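Local coordinates for endoglucanase (Mytilus edulis, PDB 1WC2), which hydrolyses internal beta-1,4-glucosidic linkages of cellulose-type glucans, is active on soluble carboxymethylcellulose, and has expansin activity as well, at residues S18-H23 with H130-N135; S47-A52 with M98-C103; G70-L75 with S94-I99; L75-G80 with M143-P148; P108-C113 with H122-Y127. All blocks are in the same frame, centred on the assembly; numbering follows the deposited sequence. Where two conformers were deposited one is given.

Overall arrangement
Three of the five contacts are strand pairs of one curled sheet, the double-psi beta-barrel of glycoside hydrolase family 45, and a fourth lays a loop on it. Interaction 1 pairs strands 14-22 and 129-134; interaction 2 joins strand 49-53, the other neighbour of 129-134, to strands 94-100 and 102-103; interaction 3 continues from 94-100 to 72-78. The centres of interactions 1 and 2, and of 2 and 3, are about 8 Å apart. Along the chain, interactions 2, 3 and 5 are nested inside the loop closed by interaction 1, whereas interaction 4 crosses it and brings the loop before strand 148-155 onto strand 72-78. Interaction 5 holds a surface loop tied to interaction 2 by the disulfide Cys103-Cys113, close to the predicted proton donor Asp132.

Interaction 1: residues S18-H23 with H130-N135; sequences STTNYH and HLDLEN
Glu134 OE2 is gripped from two directions, by the ring of His23 across the contact and by the backbone N of Gly136, and it closes one end of a parallel strand pair in the double-psi beta-barrel. His23 ND1 donates to it at 2.7 Å, on the syn side of the carboxylate, with an angle of 170° at the hydrogen. The oxygen lies in the imidazole plane, yet the ring and the carboxylate are turned 81° apart. The other oxygen, OE1, bonds to the backbone N of Asp24, the nucleophile by similarity, making Glu134 a second-shell residue of the probable active site. Between the strands the backbone ladder alternates, Thr20 N donating to Leu131 O at 3.2 Å and Thr20 O accepting from Leu133 N at 2.9 Å. On the face that carries Glu134, Asp132, the proton donor by similarity, sets its CB over the centre of the Tyr22 ring, 3.7 Å from the centroid, in a CH-pi contact. At the far end Ser18 OG and His130 ND1 are hydrogen-bonded at 2.7 Å. On the reverse face the Asn21 and Asn135 amides stack, their planes 27° apart, while Asn21 ND2 bonds to Trp145 O and Asn135 OD1 to Val140 N. Asn21 OD1 is buried without a polar partner in the model, and rests 3.9 Å from Leu133 CB.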
# COMPACT_ATOMS: atom_id res chain seq x y z
N SER A 18 -5.40 -3.79 5.86
CA SER A 18 -4.25 -4.04 6.72
C SER A 18 -2.97 -3.51 6.06
O SER A 18 -2.92 -3.28 4.84
CB SER A 18 -4.13 -5.54 7.04
OG SER A 18 -4.24 -6.38 5.89
N THR A 19 -1.95 -3.29 6.89
CA THR A 19 -0.65 -2.81 6.44
C THR A 19 0.50 -3.57 7.09
O THR A 19 0.38 -4.07 8.22
CB THR A 19 -0.46 -1.30 6.70
OG1 THR A 19 -0.38 -1.04 8.12
CG2 THR A 19 -1.62 -0.47 6.13
N THR A 20 1.62 -3.64 6.37
CA THR A 20 2.91 -4.07 6.92
C THR A 20 4.04 -3.18 6.46
O THR A 20 4.27 -3.05 5.25
CB THR A 20 3.31 -5.51 6.43
OG1 THR A 20 2.22 -6.44 6.51
CG2 THR A 20 4.47 -6.09 7.26
N ASN A 21 4.82 -2.66 7.41
CA ASN A 21 6.00 -1.87 7.09
C ASN A 21 7.03 -2.86 6.51
O ASN A 21 7.22 -3.93 7.06
CB ASN A 21 6.53 -1.17 8.35
CG ASN A 21 5.67 0.02 8.73
OD1 ASN A 21 5.13 0.72 7.87
ND2 ASN A 21 5.50 0.24 10.03
N TYR A 22 7.61 -2.52 5.37
CA TYR A 22 8.60 -3.36 4.69
C TYR A 22 9.69 -2.50 4.04
O TYR A 22 9.57 -1.27 3.98
CB TYR A 22 7.93 -4.32 3.67
CG TYR A 22 7.77 -3.85 2.21
CD1 TYR A 22 8.04 -4.72 1.15
CD2 TYR A 22 7.31 -2.58 1.88
CE1 TYR A 22 7.88 -4.33 -0.18
CE2 TYR A 22 7.16 -2.18 0.54
CZ TYR A 22 7.45 -3.05 -0.49
OH TYR A 22 7.32 -2.65 -1.81
N HIS A 23 10.74 -3.15 3.57
CA HIS A 23 11.74 -2.48 2.76
C HIS A 23 12.08 -3.32 1.55
O HIS A 23 12.44 -4.49 1.69
CB HIS A 23 13.02 -2.21 3.54
CG HIS A 23 14.13 -1.71 2.67
ND1 HIS A 23 13.97 -0.63 1.82
CD2 HIS A 23 15.38 -2.18 2.45
CE1 HIS A 23 15.09 -0.44 1.15
NE2 HIS A 23 15.96 -1.36 1.50
N HIS A 130 -4.64 -5.31 1.24
CA HIS A 130 -3.44 -5.17 2.05
C HIS A 130 -2.40 -4.34 1.31
O HIS A 130 -2.20 -4.55 0.11
CB HIS A 130 -2.84 -6.54 2.41
CG HIS A 130 -1.66 -6.46 3.30
ND1 HIS A 130 -1.79 -6.37 4.67
CD2 HIS A 130 -0.33 -6.38 3.03
CE1 HIS A 130 -0.58 -6.26 5.21
NE2 HIS A 130 0.32 -6.27 4.24
N LEU A 131 -1.75 -3.42 2.02
CA LEU A 131 -0.63 -2.65 1.46
C LEU A 131 0.63 -2.86 2.30
O LEU A 131 0.61 -2.68 3.52
CB LEU A 131 -0.95 -1.16 1.41
CG LEU A 131 -2.11 -0.71 0.51
CD1 LEU A 131 -2.20 0.81 0.54
CD2 LEU A 131 -1.97 -1.18 -0.94
N ASP A 132 1.72 -3.25 1.65
CA ASP A 132 3.04 -3.20 2.26
C ASP A 132 3.54 -1.77 2.04
O ASP A 132 3.53 -1.28 0.91
CB ASP A 132 4.03 -4.22 1.66
CG ASP A 132 3.83 -5.67 2.14
OD1 ASP A 132 3.05 -5.94 3.08
OD2 ASP A 132 4.45 -6.61 1.60
N LEU A 133 3.92 -1.10 3.12
CA LEU A 133 4.33 0.30 3.06
C LEU A 133 5.85 0.43 3.15
O LEU A 133 6.46 -0.03 4.12
CB LEU A 133 3.70 1.08 4.23
CG LEU A 133 2.18 0.92 4.44
CD1 LEU A 133 1.70 1.72 5.65
CD2 LEU A 133 1.42 1.30 3.19
N GLU A 134 6.46 1.06 2.16
CA GLU A 134 7.91 1.24 2.21
C GLU A 134 8.32 2.04 3.44
O GLU A 134 7.80 3.14 3.69
CB GLU A 134 8.40 1.91 0.94
CG GLU A 134 9.90 2.19 0.91
CD GLU A 134 10.80 0.94 1.08
OE1 GLU A 134 10.52 -0.10 0.43
OE2 GLU A 134 11.77 0.99 1.87
N ASN A 135 9.30 1.51 4.19
CA ASN A 135 9.71 2.07 5.49
C ASN A 135 11.22 2.01 5.75
O ASN A 135 11.67 2.16 6.89
CB ASN A 135 8.97 1.38 6.64
CG ASN A 135 9.10 2.16 7.96
OD1 ASN A 135 8.84 3.37 8.00
ND2 ASN A 135 9.52 1.47 9.02

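Interaction 2: residues S47-A52 with M98-C103; sequences SFVAAA and MITNLC
Val49 and Thr100 meet with their side chains at about a right angle, CG1 of Val49 lying 3.7 Å from CG2 of Thr100. The threonine turns both branches to the valine: with chi1 at 60° its OG1 sits between the backbone N and the carbonyl carbon, and from there OG1 comes to 3.6 Å from Val49 CB. Further along, the contact is made by alanine methyls. That of Ala51 lies 3.9 Å from Asn101 CB, and that of Ala52, on the other face of the sheet, fits against both branches of Ile99, with CD1 of Ile99 at 3.9 Å from Ala52 CB and CG2 only slightly farther. The parallel register slips by one residue between Ala50, which pairs with Ile99, and Ala51, which pairs with Asn101: a beta bulge in which Thr100 is the extra residue. Ala50 O accepts Thr100 N at 3.0 Å, nearly along the C=O axis, and a weak second bond from Asn101 N. Ala52 N then returns to Asn101 O, and Cys103 N reaches Ala52 O at 2.8 Å in an almost straight bond whose donor stands above the carbonyl plane. Asn101 OD1 accepts the N-H of Leu102 as well as that of Ala29, which holds its amide in place. With Asn101 about 4 Å from Asp24 and Cys103 about 4 Å from Asp132, nearest side-chain atoms, the bulged strand pair lies beside the probable catalytic site of the double-psi beta-barrel.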
# COMPACT_ATOMS: atom_id res chain seq x y z
N SER A 47 9.86 8.13 -0.37
CA SER A 47 8.46 8.49 -0.64
C SER A 47 7.47 7.59 0.10
O SER A 47 7.83 6.52 0.60
CB SER A 47 8.17 8.39 -2.13
OG SER A 47 8.81 9.44 -2.83
N PHE A 48 6.22 8.05 0.17
CA PHE A 48 5.09 7.25 0.62
C PHE A 48 4.60 6.43 -0.59
O PHE A 48 3.80 6.88 -1.42
CB PHE A 48 3.98 8.13 1.20
CG PHE A 48 4.28 8.71 2.58
CD1 PHE A 48 3.97 10.03 2.87
CD2 PHE A 48 4.82 7.92 3.59
CE1 PHE A 48 4.22 10.57 4.14
CE2 PHE A 48 5.07 8.46 4.86
CZ PHE A 48 4.75 9.78 5.13
N VAL A 49 5.17 5.22 -0.69
CA VAL A 49 4.84 4.26 -1.73
C VAL A 49 4.53 2.91 -1.11
O VAL A 49 4.90 2.63 0.03
CB VAL A 49 5.98 4.15 -2.80
CG1 VAL A 49 6.13 5.49 -3.54
CG2 VAL A 49 7.31 3.69 -2.19
N ALA A 50 3.85 2.07 -1.89
CA ALA A 50 3.32 0.81 -1.39
C ALA A 50 3.37 -0.29 -2.43
O ALA A 50 3.34 -0.05 -3.64
CB ALA A 50 1.89 1.00 -0.94
N ALA A 51 3.41 -1.52 -1.94
CA ALA A 51 3.17 -2.72 -2.72
C ALA A 51 1.75 -3.20 -2.41
O ALA A 51 1.42 -3.44 -1.25
CB ALA A 51 4.19 -3.80 -2.39
N ALA A 52 0.90 -3.32 -3.44
CA ALA A 52 -0.48 -3.76 -3.25
C ALA A 52 -0.63 -5.28 -3.38
O ALA A 52 -0.03 -5.89 -4.27
CB ALA A 52 -1.40 -3.08 -4.26
N MET A 98 1.38 6.03 -3.03
CA MET A 98 1.29 5.60 -4.42
C MET A 98 1.66 4.12 -4.54
O MET A 98 2.71 3.70 -4.03
CB MET A 98 2.22 6.41 -5.31
CG MET A 98 2.17 5.99 -6.78
SD MET A 98 3.22 6.98 -7.87
CE MET A 98 2.20 8.49 -8.01
N ILE A 99 0.83 3.34 -5.25
CA ILE A 99 1.16 1.95 -5.54
C ILE A 99 2.27 1.92 -6.61
O ILE A 99 2.07 2.37 -7.74
CB ILE A 99 -0.08 1.16 -6.02
CG1 ILE A 99 -1.12 1.06 -4.89
CG2 ILE A 99 0.31 -0.22 -6.54
CD1 ILE A 99 -2.49 0.55 -5.33
N THR A 100 3.44 1.41 -6.23
CA THR A 100 4.57 1.27 -7.15
C THR A 100 5.02 -0.18 -7.31
O THR A 100 5.93 -0.45 -8.08
CB THR A 100 5.79 2.11 -6.69
OG1 THR A 100 6.20 1.66 -5.39
CG2 THR A 100 5.45 3.61 -6.63
N ASN A 101 4.41 -1.12 -6.58
CA ASN A 101 4.90 -2.49 -6.59
C ASN A 101 3.76 -3.45 -6.24
O ASN A 101 2.65 -3.03 -5.88
CB ASN A 101 6.11 -2.59 -5.61
CG ASN A 101 7.06 -3.77 -5.90
OD1 ASN A 101 6.89 -4.54 -6.83
ND2 ASN A 101 8.10 -3.87 -5.09
N LEU A 102 4.07 -4.73 -6.39
CA LEU A 102 3.17 -5.85 -6.11
C LEU A 102 3.58 -6.56 -4.81
O LEU A 102 4.78 -6.79 -4.59
CB LEU A 102 3.28 -6.85 -7.27
CG LEU A 102 2.74 -8.26 -7.04
CD1 LEU A 102 1.24 -8.26 -6.84
CD2 LEU A 102 3.12 -9.17 -8.18
N CYS A 103 2.60 -6.90 -3.97
CA CYS A 103 2.77 -7.86 -2.87
C CYS A 103 2.18 -9.19 -3.34
O CYS A 103 0.95 -9.36 -3.35
CB CYS A 103 2.05 -7.39 -1.59
SG CYS A 103 2.08 -8.56 -0.20

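Interaction 3: residues G70-L75 with S94-I99; sequences GQCIKL and SKTFMI
Leu75 and Phe97 cross at about a right angle on one face of an antiparallel strand pair in the double-psi beta-barrel, and together with Ile99 they bury more surface here than any other residue. Leu75 CD1 is 3.9 Å from Phe97 CE1 and equally far from Phe97 CD1, so the methyl meets the CD1-CE1 side of the ring obliquely. The phenyl is also met at its edge, near its plane, by the carbonyl oxygen of Ile73, and beyond the pair it packs on Phe48 and Trp145. Ile99 crosses Ile73 at a slant: its chi1 of -65° places CG1 anti to the carbonyl carbon, and the CD1 methyl that follows lies 4.0 Å from Ile73 CG1. The same residue is held by its backbone, Ile99 N donating to Gln71 O at 2.9 Å and 175°. Regular bonds join Ile73 with Phe97 in both directions, whereas at the end of the ladder Lys95 N to Leu75 O lengthens to 3.3 Å. The reverse face carries Cys72, Lys74, Thr96 and Met98. There Cys72, disulfide-bonded to Cys157, meets two side chains: its CB is 3.6 Å from Thr96 CG2, and its SG is 3.9 Å from Met98 CB.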
# COMPACT_ATOMS: atom_id res chain seq x y z
N GLY A 70 0.55 3.12 -10.06
CA GLY A 70 0.47 4.58 -10.07
C GLY A 70 -0.73 5.18 -9.36
O GLY A 70 -0.84 6.42 -9.28
N GLN A 71 -1.64 4.35 -8.86
CA GLN A 71 -2.83 4.85 -8.18
C GLN A 71 -2.44 5.24 -6.76
O GLN A 71 -1.66 4.55 -6.11
CB GLN A 71 -3.92 3.78 -8.14
CG GLN A 71 -5.24 4.29 -7.64
CD GLN A 71 -6.29 3.21 -7.60
OE1 GLN A 71 -6.14 2.23 -6.87
NE2 GLN A 71 -7.37 3.39 -8.36
N CYS A 72 -3.01 6.36 -6.28
CA CYS A 72 -2.80 6.79 -4.91
C CYS A 72 -3.97 6.41 -4.01
O CYS A 72 -5.15 6.58 -4.38
CB CYS A 72 -2.53 8.30 -4.84
SG CYS A 72 -0.88 8.73 -5.47
N ILE A 73 -3.62 5.90 -2.84
CA ILE A 73 -4.55 5.42 -1.82
C ILE A 73 -4.31 6.20 -0.53
O ILE A 73 -3.21 6.16 0.02
CB ILE A 73 -4.34 3.91 -1.53
CG1 ILE A 73 -4.38 3.06 -2.81
CG2 ILE A 73 -5.34 3.45 -0.46
CD1 ILE A 73 -5.69 3.05 -3.48
N LYS A 74 -5.34 6.90 -0.06
CA LYS A 74 -5.30 7.60 1.22
C LYS A 74 -5.74 6.66 2.33
O LYS A 74 -6.85 6.11 2.28
CB LYS A 74 -6.20 8.84 1.17
CG LYS A 74 -6.16 9.66 2.46
CD LYS A 74 -7.00 10.93 2.35
CE LYS A 74 -6.99 11.75 3.65
NZ LYS A 74 -7.96 12.88 3.56
N LEU A 75 -4.86 6.45 3.31
CA LEU A 75 -5.12 5.58 4.45
C LEU A 75 -5.41 6.43 5.67
O LEU A 75 -4.69 7.40 5.93
CB LEU A 75 -3.91 4.70 4.73
CG LEU A 75 -3.50 3.71 3.63
CD1 LEU A 75 -2.34 2.86 4.11
CD2 LEU A 75 -4.68 2.83 3.23
N SER A 94 -3.68 10.31 8.86
CA SER A 94 -3.80 9.93 7.46
C SER A 94 -2.67 10.42 6.56
O SER A 94 -2.25 11.58 6.65
CB SER A 94 -5.13 10.42 6.87
OG SER A 94 -5.12 11.82 6.69
N LYS A 95 -2.24 9.52 5.67
CA LYS A 95 -1.27 9.84 4.63
C LYS A 95 -1.68 9.08 3.37
O LYS A 95 -2.43 8.09 3.44
CB LYS A 95 0.16 9.42 5.03
CG LYS A 95 0.81 10.23 6.15
CD LYS A 95 1.02 11.69 5.78
CE LYS A 95 1.81 12.45 6.85
NZ LYS A 95 1.86 13.91 6.58
N THR A 96 -1.17 9.53 2.23
CA THR A 96 -1.48 8.94 0.93
C THR A 96 -0.23 8.26 0.33
O THR A 96 0.87 8.83 0.33
CB THR A 96 -2.02 10.03 -0.01
OG1 THR A 96 -3.29 10.48 0.46
CG2 THR A 96 -2.26 9.51 -1.43
N PHE A 97 -0.44 7.05 -0.19
CA PHE A 97 0.62 6.20 -0.72
C PHE A 97 0.35 5.91 -2.19
O PHE A 97 -0.75 5.53 -2.57
CB PHE A 97 0.69 4.88 0.08
CG PHE A 97 1.01 5.08 1.53
CD1 PHE A 97 0.01 5.46 2.42
CD2 PHE A 97 2.30 4.91 2.02
CE1 PHE A 97 0.30 5.69 3.76
CE2 PHE A 97 2.58 5.13 3.37
CZ PHE A 97 1.58 5.52 4.24
N MET A 98 1.38 6.03 -3.03
CA MET A 98 1.29 5.60 -4.42
C MET A 98 1.66 4.12 -4.54
O MET A 98 2.71 3.70 -4.03
CB MET A 98 2.22 6.41 -5.31
CG MET A 98 2.17 5.99 -6.78
SD MET A 98 3.22 6.98 -7.87
CE MET A 98 2.20 8.49 -8.01
N ILE A 99 0.83 3.34 -5.25
CA ILE A 99 1.16 1.95 -5.54
C ILE A 99 2.27 1.92 -6.61
O ILE A 99 2.07 2.37 -7.74
CB ILE A 99 -0.08 1.16 -6.02
CG1 ILE A 99 -1.12 1.06 -4.89
CG2 ILE A 99 0.31 -0.22 -6.54
CD1 ILE A 99 -2.49 0.55 -5.33

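Interaction 4: residues L75-G80 with M143-P148; sequences LTTTGG and MGWNNP
The loop that leads into strand 148-155 of the double-psi beta-barrel lays a tryptophan, Trp145, against Thr77 near the end of strand 72-78. The contact is a CH-pi one. Thr77 CG2 stands over one face of the indole, 4.0 Å from the centroid of the six-membered ring and 21° off its normal, displaced toward the rim so that CE2, at 3.8 Å from CG2, is the nearest ring atom. A chi1 of 59° puts Thr77 OG1 between its backbone N and carbonyl carbon; the hydroxyl is bonded to Arg90 O and Leu93 N, and the methyl is the branch left to meet the ring. On the opposite face of the indole the CE methyl of Met143 lies 3.6 Å above the plane, over its centre, so the flat ring is sandwiched between two methyl groups. Leu75 adds its carbonyl oxygen at the ring edge, with Leu75 O 4.0 Å from Trp145 CH2, and the far end of the indole packs on Phe97 of strand 94-100. Thr77 CG2 serves a second partner too, approaching Pro148 CB at 3.9 Å, so the one methyl touches both the indole and the proline ring. Beyond Thr77 the strand turns a corner in an ST turn: Thr78 OG1 accepts from Gly80 N at 3.0 Å, with Gly79 at a positive phi that favours glycine. The turn carries the chain back toward the loop, where Gly80 O rests 3.8 Å from Pro148 CA.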
# COMPACT_ATOMS: atom_id res chain seq x y z
N LEU A 75 -4.86 6.45 3.31
CA LEU A 75 -5.12 5.58 4.45
C LEU A 75 -5.41 6.43 5.67
O LEU A 75 -4.69 7.40 5.93
CB LEU A 75 -3.91 4.70 4.73
CG LEU A 75 -3.50 3.71 3.63
CD1 LEU A 75 -2.34 2.86 4.11
CD2 LEU A 75 -4.68 2.83 3.23
N THR A 76 -6.44 6.06 6.43
CA THR A 76 -6.78 6.70 7.70
C THR A 76 -6.74 5.66 8.81
O THR A 76 -7.36 4.60 8.69
CB THR A 76 -8.19 7.33 7.60
OG1 THR A 76 -8.19 8.32 6.56
CG2 THR A 76 -8.56 8.05 8.90
N THR A 77 -6.02 5.93 9.90
CA THR A 77 -5.89 4.95 10.97
C THR A 77 -7.21 4.81 11.73
O THR A 77 -7.91 5.80 11.98
CB THR A 77 -4.77 5.31 11.96
OG1 THR A 77 -5.04 6.60 12.53
CG2 THR A 77 -3.42 5.40 11.25
N THR A 78 -7.56 3.58 12.08
CA THR A 78 -8.72 3.32 12.93
C THR A 78 -8.39 3.46 14.41
O THR A 78 -9.30 3.60 15.23
CB THR A 78 -9.27 1.91 12.72
OG1 THR A 78 -8.27 0.97 13.14
CG2 THR A 78 -9.62 1.62 11.25
N GLY A 79 -7.11 3.39 14.75
CA GLY A 79 -6.65 3.24 16.12
C GLY A 79 -6.25 1.80 16.46
O GLY A 79 -5.60 1.57 17.48
N GLY A 80 -6.66 0.83 15.63
CA GLY A 80 -6.37 -0.58 15.86
C GLY A 80 -5.15 -1.09 15.12
O GLY A 80 -4.44 -0.36 14.44
N MET A 143 6.25 8.29 12.12
CA MET A 143 4.95 8.83 12.51
C MET A 143 4.26 8.03 13.62
O MET A 143 3.12 8.31 13.97
CB MET A 143 3.98 8.82 11.33
CG MET A 143 4.44 9.54 10.11
SD MET A 143 3.14 9.68 8.86
CE MET A 143 2.97 7.99 8.26
N GLY A 144 4.93 7.02 14.15
CA GLY A 144 4.30 6.15 15.14
C GLY A 144 3.37 5.12 14.54
O GLY A 144 2.59 4.50 15.26
N TRP A 145 3.43 4.93 13.22
CA TRP A 145 2.61 3.91 12.55
C TRP A 145 3.36 2.55 12.53
O TRP A 145 4.27 2.34 11.70
CB TRP A 145 2.30 4.30 11.11
CG TRP A 145 1.34 5.44 10.85
CD1 TRP A 145 1.13 6.57 11.61
CD2 TRP A 145 0.54 5.60 9.68
NE1 TRP A 145 0.21 7.38 10.99
CE2 TRP A 145 -0.16 6.81 9.79
CE3 TRP A 145 0.33 4.81 8.53
CZ2 TRP A 145 -1.06 7.26 8.81
CZ3 TRP A 145 -0.55 5.25 7.56
CH2 TRP A 145 -1.24 6.46 7.71
N ASN A 146 2.97 1.65 13.43
CA ASN A 146 3.47 0.27 13.48
C ASN A 146 2.37 -0.65 12.93
O ASN A 146 1.53 -1.13 13.69
CB ASN A 146 3.86 -0.09 14.92
CG ASN A 146 4.33 -1.55 15.10
OD1 ASN A 146 4.51 -2.02 16.24
ND2 ASN A 146 4.55 -2.25 14.01
N ASN A 147 2.36 -0.84 11.62
CA ASN A 147 1.36 -1.67 10.94
C ASN A 147 -0.08 -1.36 11.36
O ASN A 147 -0.85 -2.26 11.74
CB ASN A 147 1.68 -3.15 11.14
CG ASN A 147 3.08 -3.50 10.67
OD1 ASN A 147 3.72 -2.70 9.98
ND2 ASN A 147 3.54 -4.69 11.00
N PRO A 148 -0.49 -0.09 11.28
CA PRO A 148 -1.84 0.25 11.72
C PRO A 148 -2.92 -0.42 10.86
O PRO A 148 -2.74 -0.62 9.67
CB PRO A 148 -1.89 1.77 11.52
CG PRO A 148 -0.92 2.03 10.43
CD PRO A 148 0.20 1.08 10.71

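Interaction 5: residues P108-C113 with H122-Y127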
# COMPACT_ATOMS: atom_id res chain seq x y z
N PRO A 108 6.72 -15.02 1.30
CA PRO A 108 6.28 -15.02 2.70
C PRO A 108 5.03 -14.15 2.99
O PRO A 108 4.83 -13.78 4.15
CB PRO A 108 7.49 -14.40 3.41
CG PRO A 108 7.95 -13.38 2.46
CD PRO A 108 7.67 -13.92 1.07
N ASN A 109 4.22 -13.85 1.97
CA ASN A 109 3.06 -12.95 2.11
C ASN A 109 1.73 -13.69 2.16
O ASN A 109 0.67 -13.06 2.00
CB ASN A 109 3.02 -11.98 0.92
CG ASN A 109 4.37 -11.44 0.58
OD1 ASN A 109 5.05 -10.92 1.45
ND2 ASN A 109 4.77 -11.58 -0.67
N GLN A 110 1.77 -15.00 2.38
CA GLN A 110 0.60 -15.86 2.28
C GLN A 110 -0.53 -15.55 3.27
O GLN A 110 -1.67 -15.96 3.04
CB GLN A 110 1.03 -17.33 2.40
CG GLN A 110 1.45 -17.82 3.78
CD GLN A 110 2.87 -17.46 4.18
OE1 GLN A 110 3.63 -16.85 3.43
NE2 GLN A 110 3.24 -17.85 5.40
N ASP A 111 -0.22 -14.88 4.37
CA ASP A 111 -1.24 -14.54 5.36
C ASP A 111 -1.91 -13.18 5.08
O ASP A 111 -2.98 -12.92 5.63
CB ASP A 111 -0.65 -14.52 6.77
CG ASP A 111 0.14 -15.79 7.13
OD1 ASP A 111 -0.27 -16.90 6.76
OD2 ASP A 111 1.19 -15.71 7.80
N TRP A 112 -1.27 -12.35 4.26
CA TRP A 112 -1.64 -10.94 4.09
C TRP A 112 -2.14 -10.55 2.69
O TRP A 112 -2.97 -9.65 2.56
CB TRP A 112 -0.44 -10.03 4.42
CG TRP A 112 0.05 -10.17 5.84
CD1 TRP A 112 1.14 -10.87 6.25
CD2 TRP A 112 -0.52 -9.59 7.03
NE1 TRP A 112 1.29 -10.76 7.61
CE2 TRP A 112 0.30 -9.97 8.12
CE3 TRP A 112 -1.62 -8.76 7.28
CZ2 TRP A 112 0.03 -9.57 9.44
CZ3 TRP A 112 -1.88 -8.36 8.58
CH2 TRP A 112 -1.06 -8.77 9.65
N CYS A 113 -1.61 -11.18 1.64
CA CYS A 113 -1.84 -10.75 0.25
C CYS A 113 -2.58 -11.80 -0.58
O CYS A 113 -2.56 -11.78 -1.81
CB CYS A 113 -0.51 -10.36 -0.40
SG CYS A 113 0.16 -8.89 0.43
N HIS A 122 -10.70 -11.67 1.21
CA HIS A 122 -10.11 -11.47 2.54
C HIS A 122 -8.74 -12.12 2.61
O HIS A 122 -8.52 -13.20 2.04
CB HIS A 122 -11.05 -12.03 3.63
CG HIS A 122 -11.34 -13.49 3.44
ND1 HIS A 122 -12.35 -13.94 2.61
CD2 HIS A 122 -10.69 -14.60 3.88
CE1 HIS A 122 -12.32 -15.26 2.56
NE2 HIS A 122 -11.34 -15.69 3.33
N ASN A 123 -7.82 -11.48 3.32
CA ASN A 123 -6.62 -12.17 3.78
C ASN A 123 -6.94 -12.96 5.07
O ASN A 123 -8.09 -13.05 5.47
CB ASN A 123 -5.42 -11.21 3.91
CG ASN A 123 -5.59 -10.11 4.94
OD1 ASN A 123 -6.42 -10.21 5.87
ND2 ASN A 123 -4.78 -9.06 4.80
N LYS A 124 -5.93 -13.55 5.71
CA LYS A 124 -6.20 -14.43 6.86
C LYS A 124 -6.69 -13.67 8.09
O LYS A 124 -7.21 -14.28 9.02
CB LYS A 124 -4.98 -15.30 7.18
CG LYS A 124 -4.63 -16.28 6.09
CD LYS A 124 -3.64 -17.34 6.55
CE LYS A 124 -3.09 -18.15 5.38
NZ LYS A 124 -2.01 -19.09 5.76
N TYR A 125 -6.58 -12.34 8.08
CA TYR A 125 -7.07 -11.49 9.15
C TYR A 125 -8.38 -10.76 8.78
O TYR A 125 -8.88 -9.96 9.58
CB TYR A 125 -5.97 -10.51 9.55
CG TYR A 125 -4.78 -11.19 10.21
CD1 TYR A 125 -3.61 -11.38 9.51
CD2 TYR A 125 -4.84 -11.66 11.53
CE1 TYR A 125 -2.51 -12.00 10.12
CE2 TYR A 125 -3.74 -12.28 12.14
CZ TYR A 125 -2.59 -12.42 11.43
OH TYR A 125 -1.49 -13.03 12.02
N GLY A 126 -8.92 -11.04 7.59
CA GLY A 126 -10.24 -10.58 7.18
C GLY A 126 -10.30 -9.38 6.23
O GLY A 126 -11.40 -8.96 5.89
N TYR A 127 -9.17 -8.83 5.82
CA TYR A 127 -9.15 -7.57 5.07
C TYR A 127 -9.19 -7.77 3.56
O TYR A 127 -8.44 -8.59 3.02
CB TYR A 127 -7.91 -6.74 5.44
CG TYR A 127 -7.86 -6.38 6.91
CD1 TYR A 127 -7.16 -7.17 7.81
CD2 TYR A 127 -8.56 -5.29 7.41
CE1 TYR A 127 -7.14 -6.87 9.18
CE2 TYR A 127 -8.55 -4.98 8.77
CZ TYR A 127 -7.83 -5.77 9.66
OH TYR A 127 -7.80 -5.53 11.01
O HOH W 1 0.79 -13.27 10.03
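An Asx turn at Asn123, set within the type I beta turn that runs to Gly126, docks on the 108-113 loop through Trp112 and Asp111. Asn123 ND2 donates to Trp112 O at 2.9 Å with the acceptor in the amide plane, and it also bonds to Ser18 OG. The other end of the amide faces its own turn: OD1 accepts the N-H groups of Tyr125 and Tyr127, which arrive from opposite faces of its plane, so the amide is fixed at both ends. One residue on, Lys124 N donates to Asp111 O at 3.0 Å; a salt bridge from its NZ to Asp111 OD1 is less certain, because the place of NZ is doubtful. Tyr125 forms an offset stack with the six-membered ring of Trp112, centroids 4.6 Å apart and planes at 30°. Its CE1 lies over the indole face near the rim, 3.6 Å from Trp112 CH2. Water 1 joins Tyr125 OH, at 3.0 Å, to Asp111 OD2 by a weak bond. The Cys103-Cys113 disulfide and the meeting of the Trp112 and His130 rings join this Asx turn within a type I beta turn to the barrel, with the Cys113 side chain about 5 Å from that of Asp132, nearest atoms, in the probable active site.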